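Cellulosomal scaffoldin adaptor protein B (Acetivibrio cellulolyticus, PDB 4U3S) is an adaptor scaffoldin of the cellulosome, represented here by its third type II cohesin domain, which probably binds a dockerin. Local coordinates at residues N27-F32 against T143-W148; V100-E105 against N147-R152; T23-K28 against T110-V115. One frame throughout, in Å; residues are numbered along the deposited sequence.

Contact 1 (N27-F32 against T143-W148); sequences NKITNF and TTLFNW
Ile29 opens the contact by laying CD1 against CD1 of Leu145, 3.9 Å away. The two side chains cross at about a right angle. A type II beta turn from Ile29 to Phe32 links strands 19-27 and 32-40, and here it is joined to the end of strand 143-147 in the cohesin beta sandwich. Ile153 and Ile5 continue the apolar patch, one on Ile29 and the other on Leu145. Asn31 takes the largest share on its side of the contact. Its CG is anti to its own carbonyl carbon (chi1 -64°), and this carries the amide over one face of the Trp148 indole, where the two planes are 12° apart. CB of Asn31 stands 3.6 Å above the centroid of the five-membered ring, a CH-pi contact, while OD1 lies 3.4 Å from CZ2 of Trp148. ND2 of Asn31 and NE1 of Trp148 are both donors, so their closeness is stacking and not a bond. O of Asn31 accepts a short but weak bond from N of Trp148, 2.7 Å long and bent to 117°. CA of Asn147 brings a C-H to the same oxygen at 3.0 Å. Phe32 then begins the antiparallel pairing of strand 32-40 as the non-hydrogen-bonded partner of Asn147, and their side chains diverge. CA of Phe32 lies 3.4 Å from O of Phe146 and makes a CA-H...O contact with it. The Phe32 ring reaches Leu145 through CE1, 4.1 Å from CD2. Phe146 points away and packs on an apolar side chain of another protein chain. The chemistry is therefore split: dispersion holds the Ile29, Leu145 and Phe32 side, whereas the Asn31 end has amide-on-indole stacking with one weak, bent backbone bond.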
loop_
_atom_site.group_PDB
_atom_site.type_symbol
_atom_site.label_atom_id
_atom_site.label_comp_id
_atom_site.label_asym_id
_atom_site.label_seq_id
_atom_site.Cartn_x
_atom_site.Cartn_y
_atom_site.Cartn_z
ATOM N N ASN A 27 16.969 5.414 14.366
ATOM C CA ASN A 27 17.627 5.489 15.659
ATOM C C ASN A 27 16.565 5.511 16.712
ATOM O O ASN A 27 15.666 6.358 16.690
ATOM C CB ASN A 27 18.496 6.732 15.789
ATOM C CG ASN A 27 19.387 6.669 17.008
ATOM O OD1 ASN A 27 20.213 5.778 17.110
ATOM N ND2 ASN A 27 19.179 7.555 17.951
ATOM N N LYS A 28 16.674 4.566 17.639
ATOM C CA LYS A 28 15.811 4.497 18.827
ATOM C C LYS A 28 14.305 4.526 18.551
ATOM O O LYS A 28 13.570 5.261 19.215
ATOM C CB LYS A 28 16.198 5.598 19.832
ATOM C CG LYS A 28 17.593 5.407 20.405
ATOM C CD LYS A 28 18.026 6.610 21.219
ATOM C CE LYS A 28 19.427 6.407 21.768
ATOM N NZ LYS A 28 19.423 5.496 22.945
ATOM N N ILE A 29 13.856 3.693 17.621
ATOM C CA ILE A 29 12.420 3.507 17.364
ATOM C C ILE A 29 11.921 2.325 18.187
ATOM O O ILE A 29 12.235 1.165 17.877
ATOM C CB ILE A 29 12.122 3.341 15.883
ATOM C CG1 ILE A 29 12.772 4.460 15.059
ATOM C CG2 ILE A 29 10.621 3.247 15.631
ATOM C CD1 ILE A 29 12.323 5.871 15.412
ATOM N N THR A 30 11.132 2.625 19.227
ATOM C CA THR A 30 10.734 1.604 20.187
ATOM C C THR A 30 9.980 0.440 19.533
ATOM O O THR A 30 8.953 0.633 18.912
ATOM C CB THR A 30 9.888 2.212 21.317
ATOM O OG1 THR A 30 10.686 3.186 21.989
ATOM C CG2 THR A 30 9.430 1.142 22.321
ATOM N N ASN A 31 10.485 -0.777 19.709
ATOM C CA ASN A 31 9.765 -1.978 19.265
ATOM C C ASN A 31 9.423 -1.976 17.766
ATOM O O ASN A 31 8.378 -2.469 17.354
ATOM C CB ASN A 31 8.532 -2.185 20.146
ATOM C CG ASN A 31 8.907 -2.454 21.600
ATOM O OD1 ASN A 31 9.993 -2.970 21.881
ATOM N ND2 ASN A 31 8.024 -2.091 22.529
ATOM N N PHE A 32 10.347 -1.444 16.975
ATOM C CA PHE A 32 10.198 -1.275 15.524
ATOM C C PHE A 32 9.920 -2.600 14.799
ATOM O O PHE A 32 10.636 -3.592 14.993
ATOM C CB PHE A 32 11.468 -0.648 14.983
ATOM C CG PHE A 32 11.521 -0.533 13.508
ATOM C CD1 PHE A 32 10.810 0.450 12.830
ATOM C CD2 PHE A 32 12.334 -1.381 12.785
ATOM C CE1 PHE A 32 10.893 0.539 11.447
ATOM C CE2 PHE A 32 12.421 -1.283 11.418
ATOM C CZ PHE A 32 11.715 -0.310 10.750
ATOM N N THR A 143 6.986 9.391 5.784
ATOM C CA THR A 143 7.447 8.243 6.540
ATOM C C THR A 143 6.351 7.699 7.437
ATOM O O THR A 143 5.608 8.466 8.091
ATOM C CB THR A 143 8.705 8.537 7.413
ATOM O OG1 THR A 143 8.374 9.357 8.543
ATOM C CG2 THR A 143 9.791 9.198 6.596
ATOM N N THR A 144 6.262 6.368 7.486
ATOM C CA THR A 144 5.433 5.699 8.472
ATOM C C THR A 144 6.215 4.557 9.081
ATOM O O THR A 144 6.768 3.719 8.357
ATOM C CB THR A 144 4.115 5.154 7.862
ATOM O OG1 THR A 144 4.411 4.293 6.759
ATOM C CG2 THR A 144 3.223 6.271 7.383
ATOM N N LEU A 145 6.342 4.573 10.397
ATOM C CA LEU A 145 7.043 3.528 11.137
ATOM C C LEU A 145 6.053 2.813 12.031
ATOM O O LEU A 145 5.062 3.412 12.474
ATOM C CB LEU A 145 8.176 4.125 11.977
ATOM C CG LEU A 145 9.110 5.043 11.192
ATOM C CD1 LEU A 145 10.112 5.678 12.148
ATOM C CD2 LEU A 145 9.803 4.293 10.055
ATOM N N PHE A 146 6.324 1.529 12.307
ATOM C CA PHE A 146 5.382 0.662 13.011
ATOM C C PHE A 146 6.078 -0.117 14.117
ATOM O O PHE A 146 7.266 -0.378 14.029
ATOM C CB PHE A 146 4.744 -0.319 12.016
ATOM C CG PHE A 146 3.906 0.374 10.965
ATOM C CD1 PHE A 146 4.503 0.909 9.844
ATOM C CD2 PHE A 146 2.556 0.526 11.123
ATOM C CE1 PHE A 146 3.747 1.589 8.898
ATOM C CE2 PHE A 146 1.791 1.188 10.156
ATOM C CZ PHE A 146 2.390 1.719 9.056
ATOM N N ASN A 147 5.320 -0.477 15.151
ATOM C CA ASN A 147 5.872 -1.237 16.253
ATOM C C ASN A 147 5.368 -2.671 16.209
ATOM O O ASN A 147 4.524 -3.037 15.359
ATOM C CB ASN A 147 5.572 -0.579 17.583
ATOM C CG ASN A 147 4.095 -0.539 17.906
ATOM O OD1 ASN A 147 3.324 -1.403 17.495
ATOM N ND2 ASN A 147 3.696 0.460 18.703
ATOM N N TRP A 148 5.874 -3.488 17.125
ATOM C CA TRP A 148 5.605 -4.906 17.059
ATOM C C TRP A 148 4.251 -5.327 17.606
ATOM O O TRP A 148 3.935 -6.524 17.618
ATOM C CB TRP A 148 6.725 -5.707 17.692
ATOM C CG TRP A 148 6.955 -5.551 19.192
ATOM C CD1 TRP A 148 6.171 -4.951 20.121
ATOM C CD2 TRP A 148 8.063 -6.106 19.896
ATOM N NE1 TRP A 148 6.736 -5.087 21.385
ATOM C CE2 TRP A 148 7.896 -5.806 21.261
ATOM C CE3 TRP A 148 9.170 -6.858 19.497
ATOM C CZ2 TRP A 148 8.822 -6.196 22.222
ATOM C CZ3 TRP A 148 10.088 -7.244 20.452
ATOM C CH2 TRP A 148 9.913 -6.903 21.795
#

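Contact 2 (V100-E105 against N147-R152)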
loop_
_atom_site.group_PDB
_atom_site.type_symbol
_atom_site.label_atom_id
_atom_site.label_comp_id
_atom_site.label_asym_id
_atom_site.label_seq_id
_atom_site.Cartn_x
_atom_site.Cartn_y
_atom_site.Cartn_z
ATOM N N VAL A 100 5.480 -13.706 17.394
ATOM C CA VAL A 100 6.742 -14.411 17.498
ATOM C C VAL A 100 7.870 -13.446 17.782
ATOM O O VAL A 100 8.734 -13.702 18.629
ATOM C CB VAL A 100 7.063 -15.193 16.200
ATOM C CG1 VAL A 100 8.387 -15.926 16.336
ATOM C CG2 VAL A 100 5.984 -16.229 15.931
ATOM N N TYR A 101 7.842 -12.325 17.077
ATOM C CA TYR A 101 8.783 -11.235 17.312
ATOM C C TYR A 101 8.685 -10.763 18.765
ATOM O O TYR A 101 9.700 -10.657 19.492
ATOM C CB TYR A 101 8.507 -10.126 16.288
ATOM C CG TYR A 101 9.404 -8.895 16.327
ATOM C CD1 TYR A 101 10.723 -8.952 16.820
ATOM C CD2 TYR A 101 8.959 -7.700 15.795
ATOM C CE1 TYR A 101 11.538 -7.825 16.791
ATOM C CE2 TYR A 101 9.753 -6.566 15.786
ATOM C CZ TYR A 101 11.037 -6.629 16.284
ATOM O OH TYR A 101 11.810 -5.501 16.296
ATOM N N ARG A 102 7.475 -10.497 19.244
ATOM C CA ARG A 102 7.332 -10.027 20.640
ATOM C C ARG A 102 7.825 -11.030 21.665
ATOM O O ARG A 102 8.409 -10.648 22.681
ATOM C CB ARG A 102 5.881 -9.660 20.957
ATOM C CG ARG A 102 5.417 -8.404 20.262
ATOM C CD ARG A 102 4.114 -7.876 20.840
ATOM N NE ARG A 102 3.044 -8.873 20.887
ATOM C CZ ARG A 102 2.224 -9.189 19.879
ATOM N NH1 ARG A 102 2.314 -8.599 18.698
ATOM N NH2 ARG A 102 1.296 -10.119 20.064
ATOM N N ALA A 103 7.606 -12.314 21.394
ATOM C CA ALA A 103 8.042 -13.368 22.304
ATOM C C ALA A 103 9.581 -13.436 22.425
ATOM O O ALA A 103 10.081 -13.896 23.436
ATOM C CB ALA A 103 7.490 -14.712 21.868
ATOM N N SER A 104 10.317 -12.958 21.421
ATOM C CA SER A 104 11.799 -12.934 21.511
ATOM C C SER A 104 12.337 -11.968 22.559
ATOM O O SER A 104 13.488 -12.111 22.997
ATOM C CB SER A 104 12.408 -12.514 20.170
ATOM O OG SER A 104 12.269 -11.119 19.924
ATOM N N GLU A 105 11.541 -10.951 22.882
ATOM C CA GLU A 105 11.945 -9.881 23.822
ATOM C C GLU A 105 13.247 -9.236 23.372
ATOM O O GLU A 105 14.048 -8.757 24.196
ATOM C CB GLU A 105 12.057 -10.419 25.246
ATOM C CG GLU A 105 10.740 -10.938 25.789
ATOM C CD GLU A 105 10.796 -11.262 27.264
ATOM O OE1 GLU A 105 11.186 -10.372 28.044
ATOM O OE2 GLU A 105 10.398 -12.376 27.637
ATOM N N ASN A 147 5.320 -0.477 15.151
ATOM C CA ASN A 147 5.872 -1.237 16.253
ATOM C C ASN A 147 5.368 -2.671 16.209
ATOM O O ASN A 147 4.524 -3.037 15.359
ATOM C CB ASN A 147 5.572 -0.579 17.583
ATOM C CG ASN A 147 4.095 -0.539 17.906
ATOM O OD1 ASN A 147 3.324 -1.403 17.495
ATOM N ND2 ASN A 147 3.696 0.460 18.703
ATOM N N TRP A 148 5.874 -3.488 17.125
ATOM C CA TRP A 148 5.605 -4.906 17.059
ATOM C C TRP A 148 4.251 -5.327 17.606
ATOM O O TRP A 148 3.935 -6.524 17.618
ATOM C CB TRP A 148 6.725 -5.707 17.692
ATOM C CG TRP A 148 6.955 -5.551 19.192
ATOM C CD1 TRP A 148 6.171 -4.951 20.121
ATOM C CD2 TRP A 148 8.063 -6.106 19.896
ATOM N NE1 TRP A 148 6.736 -5.087 21.385
ATOM C CE2 TRP A 148 7.896 -5.806 21.261
ATOM C CE3 TRP A 148 9.170 -6.858 19.497
ATOM C CZ2 TRP A 148 8.822 -6.196 22.222
ATOM C CZ3 TRP A 148 10.088 -7.244 20.452
ATOM C CH2 TRP A 148 9.913 -6.903 21.795
ATOM N N TYR A 149 3.428 -4.361 18.000
ATOM C CA TYR A 149 2.026 -4.643 18.238
ATOM C C TYR A 149 1.221 -4.429 16.968
ATOM O O TYR A 149 0.036 -4.702 16.937
ATOM C CB TYR A 149 1.494 -3.743 19.342
ATOM C CG TYR A 149 1.985 -4.160 20.706
ATOM C CD1 TYR A 149 1.510 -5.330 21.304
ATOM C CD2 TYR A 149 2.894 -3.390 21.397
ATOM C CE1 TYR A 149 1.923 -5.716 22.575
ATOM C CE2 TYR A 149 3.322 -3.759 22.671
ATOM C CZ TYR A 149 2.840 -4.927 23.248
ATOM O OH TYR A 149 3.256 -5.304 24.510
ATOM N N GLY A 150 1.880 -3.928 15.937
ATOM C CA GLY A 150 1.275 -3.749 14.621
ATOM C C GLY A 150 0.759 -2.336 14.396
ATOM O O GLY A 150 0.044 -2.082 13.404
ATOM N N ASN A 151 1.103 -1.417 15.293
ATOM C CA ASN A 151 0.553 -0.067 15.239
ATOM C C ASN A 151 1.486 0.954 14.626
ATOM O O ASN A 151 2.698 0.904 14.799
ATOM C CB ASN A 151 0.166 0.385 16.646
ATOM C CG ASN A 151 -1.003 -0.394 17.182
ATOM O OD1 ASN A 151 -1.985 -0.605 16.469
ATOM N ND2 ASN A 151 -0.913 -0.831 18.441
ATOM N N ARG A 152 0.901 1.925 13.931
ATOM C CA ARG A 152 1.692 3.035 13.416
ATOM C C ARG A 152 2.172 3.870 14.605
ATOM O O ARG A 152 1.412 4.117 15.548
ATOM C CB ARG A 152 0.862 3.862 12.431
ATOM C CG ARG A 152 1.624 4.960 11.722
ATOM C CD ARG A 152 0.833 5.502 10.543
ATOM N NE ARG A 152 -0.513 5.899 10.942
ATOM C CZ ARG A 152 -0.845 7.063 11.481
ATOM N NH1 ARG A 152 0.080 7.980 11.776
ATOM N NH2 ARG A 152 -2.124 7.311 11.758
#
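Arg102 on helix 98-104 and Trp148 have the nearest CA atoms, 6.5 Å apart, where the helix meets a type I beta turn running from Asn147 to Gly150. CG of Arg102 sits over the indole face opposite the one that Asn31 covers, 3.4 Å from the centroid of the five-membered ring. The Trp148 ring is thus sandwiched between two side chains. Its chi1 of 65° puts CG between the backbone N and the carbonyl carbon, which swings the indole toward the helix. The six-membered ring meets Tyr101 edge to face, with the planes at 86°. CE3 of Trp148 stands 3.5 Å above the centre of the Tyr101 ring, and CB of Trp148 touches Tyr101 CD2. The far rim of the indole reaches Glu105, where CH2 of Trp148 lies 4.1 Å from CA of Glu105.

Arg102 bends at chi3 and turns its head back to the turn. NH1 donates to O of Trp148 at 2.8 Å, with the oxygen in the plane of the guanidinium. On the way, CD of Arg102 passes over the face of Tyr149, 3.9 Å from the ring centroid. The guanidinium lies nearly parallel to that ring.

Further bonds fix each partner. OG of Ser104 donates to O of Tyr101 at 2.6 Å, and outside the two segments Tyr101 OH bonds to Phe32 O. OD1 of Asn147 takes two backbone N-H groups, from Tyr149 at 3.0 Å and from Asn151, on opposite faces of its carboxamide. Beyond the turn, Asn151 and Arg152 bond to charged side chains of another protein chain, consistent with the dockerin-binding side of a cohesin. The Asn147 pattern is an Asx turn within a beta turn, and Trp148 docks that loop on the helix.

Contact 3 (T23-K28 against T110-V115)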
loop_
_atom_site.group_PDB
_atom_site.type_symbol
_atom_site.label_atom_id
_atom_site.label_comp_id
_atom_site.label_asym_id
_atom_site.label_seq_id
_atom_site.Cartn_x
_atom_site.Cartn_y
_atom_site.Cartn_z
ATOM N N THR A 23 21.265 5.083 2.197
ATOM C CA THR A 23 20.808 4.169 3.230
ATOM C C THR A 23 19.779 4.841 4.136
ATOM O O THR A 23 20.046 5.900 4.730
ATOM C CB THR A 23 21.967 3.661 4.102
ATOM O OG1 THR A 23 22.860 2.876 3.303
ATOM C CG2 THR A 23 21.426 2.789 5.218
ATOM N N VAL A 24 18.624 4.207 4.253
ATOM C CA VAL A 24 17.615 4.631 5.230
ATOM C C VAL A 24 17.956 4.000 6.572
ATOM O O VAL A 24 18.090 2.780 6.660
ATOM C CB VAL A 24 16.202 4.220 4.807
ATOM C CG1 VAL A 24 15.190 4.784 5.797
ATOM C CG2 VAL A 24 15.920 4.725 3.401
ATOM N N LYS A 25 18.036 4.838 7.601
ATOM C CA LYS A 25 18.550 4.452 8.911
ATOM C C LYS A 25 17.587 4.967 9.978
ATOM O O LYS A 25 17.045 6.077 9.861
ATOM C CB LYS A 25 19.932 5.052 9.121
ATOM C CG LYS A 25 20.611 4.597 10.392
ATOM C CD LYS A 25 21.531 5.670 10.955
ATOM C CE LYS A 25 22.167 5.218 12.265
ATOM N NZ LYS A 25 21.171 4.932 13.345
ATOM N N ILE A 26 17.313 4.142 10.979
ATOM C CA ILE A 26 16.539 4.586 12.157
ATOM C C ILE A 26 17.383 4.585 13.424
ATOM O O ILE A 26 18.409 3.881 13.547
ATOM C CB ILE A 26 15.227 3.793 12.383
ATOM C CG1 ILE A 26 15.520 2.340 12.755
ATOM C CG2 ILE A 26 14.356 3.827 11.120
ATOM C CD1 ILE A 26 14.305 1.528 13.158
ATOM N N ASN A 27 16.969 5.414 14.366
ATOM C CA ASN A 27 17.627 5.489 15.659
ATOM C C ASN A 27 16.565 5.511 16.712
ATOM O O ASN A 27 15.666 6.358 16.690
ATOM C CB ASN A 27 18.496 6.732 15.789
ATOM C CG ASN A 27 19.387 6.669 17.008
ATOM O OD1 ASN A 27 20.213 5.778 17.110
ATOM N ND2 ASN A 27 19.179 7.555 17.951
ATOM N N LYS A 28 16.674 4.566 17.639
ATOM C CA LYS A 28 15.811 4.497 18.827
ATOM C C LYS A 28 14.305 4.526 18.551
ATOM O O LYS A 28 13.570 5.261 19.215
ATOM C CB LYS A 28 16.198 5.598 19.832
ATOM C CG LYS A 28 17.593 5.407 20.405
ATOM C CD LYS A 28 18.026 6.610 21.219
ATOM C CE LYS A 28 19.427 6.407 21.768
ATOM N NZ LYS A 28 19.423 5.496 22.945
ATOM N N THR A 110 17.366 0.307 16.298
ATOM C CA THR A 110 18.345 1.203 15.756
ATOM C C THR A 110 19.122 0.435 14.708
ATOM O O THR A 110 19.595 -0.684 14.965
ATOM C CB THR A 110 19.331 1.699 16.860
ATOM O OG1 THR A 110 18.630 2.488 17.822
ATOM C CG2 THR A 110 20.471 2.514 16.253
ATOM N N GLY A 111 19.276 1.035 13.537
ATOM C CA GLY A 111 20.060 0.458 12.456
ATOM C C GLY A 111 19.528 0.802 11.087
ATOM O O GLY A 111 18.526 1.500 10.935
ATOM N N THR A 112 20.221 0.303 10.077
ATOM C CA THR A 112 19.803 0.531 8.692
ATOM C C THR A 112 18.632 -0.358 8.333
ATOM O O THR A 112 18.527 -1.479 8.810
ATOM C CB THR A 112 20.957 0.292 7.729
ATOM O OG1 THR A 112 21.325 -1.086 7.772
ATOM C CG2 THR A 112 22.173 1.146 8.081
ATOM N N VAL A 113 17.743 0.161 7.488
ATOM C CA VAL A 113 16.526 -0.571 7.125
ATOM C C VAL A 113 16.355 -0.794 5.637
ATOM O O VAL A 113 15.609 -1.689 5.213
ATOM C CB VAL A 113 15.260 0.051 7.691
ATOM C CG1 VAL A 113 15.335 0.097 9.207
ATOM C CG2 VAL A 113 14.937 1.411 7.069
ATOM N N ALA A 114 17.018 0.030 4.841
ATOM C CA ALA A 114 16.935 -0.101 3.402
ATOM C C ALA A 114 18.093 0.611 2.748
ATOM O O ALA A 114 18.641 1.590 3.288
ATOM C CB ALA A 114 15.643 0.491 2.900
ATOM N N VAL A 115 18.443 0.138 1.559
ATOM C CA VAL A 115 19.432 0.814 0.726
ATOM C C VAL A 115 18.872 0.914 -0.697
ATOM O O VAL A 115 18.297 -0.037 -1.230
ATOM C CB VAL A 115 20.815 0.112 0.712
ATOM C CG1 VAL A 115 21.872 1.041 0.134
ATOM C CG2 VAL A 115 21.243 -0.303 2.115
#
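Val24 N gives to Ala114 O at 2.8 Å, and Ile26 exchanges backbone bonds with Gly111 in both directions. These bonds join strands 19-27 and 111-120 antiparallel. At Val24 the pairing is broken by a classic beta bulge: Val113 and Ala114 both face it. O of Val24 takes a nearly straight bond from Val113 N at 2.8 Å and a weak one from Ala114 N.

Two polar side chains also bond backbone atoms. OG1 of Thr110 accepts from Lys28 N at 2.9 Å. Lys25 bends at chi2 and chi4, and NZ donates to Ile26 O from above the carbonyl plane, on the face opposite Gly111 N.

Carbon contacts occur on both faces. Val24 and Ile26 pack on Val113, with Val24 CG1 and Val113 CG2 3.6 Å apart. Phe32 also touches Ile26 and Val113 here. On the other face, CG2 of Thr23 presses on CG2 of Thr112 at a tight 3.4 Å. The Thr23 hydroxyl, OG1, lies against both methyls of Val115.

The bulge gives one carbonyl two N-H partners of unequal strength. It also shifts the register by one while keeping Val24, Ile26 and Ala114 on one face.

In the fold
From the N terminus, strand 19-27 comes first and contact 3 pairs it with strand 111-120, closing a loop of 81 intervening residues. Asn27 and Lys28 lie in the segments of both contacts 1 and 3. Contact 1 starts from the same stretch, overlapping at its beginning, and closes a longer loop to strand 143-147. It ties the turn after strand 19-27 into the other sheet. Helix 98-104 lies within both loops. From it contact 2 runs to the turn after strand 143-147, crossing contact 3 and ending on the same stretch as contact 1. Contacts 1 and 2 share Asn147 and Trp148. Contact 2 stays about 8 Å from contact 3 at the nearest atoms.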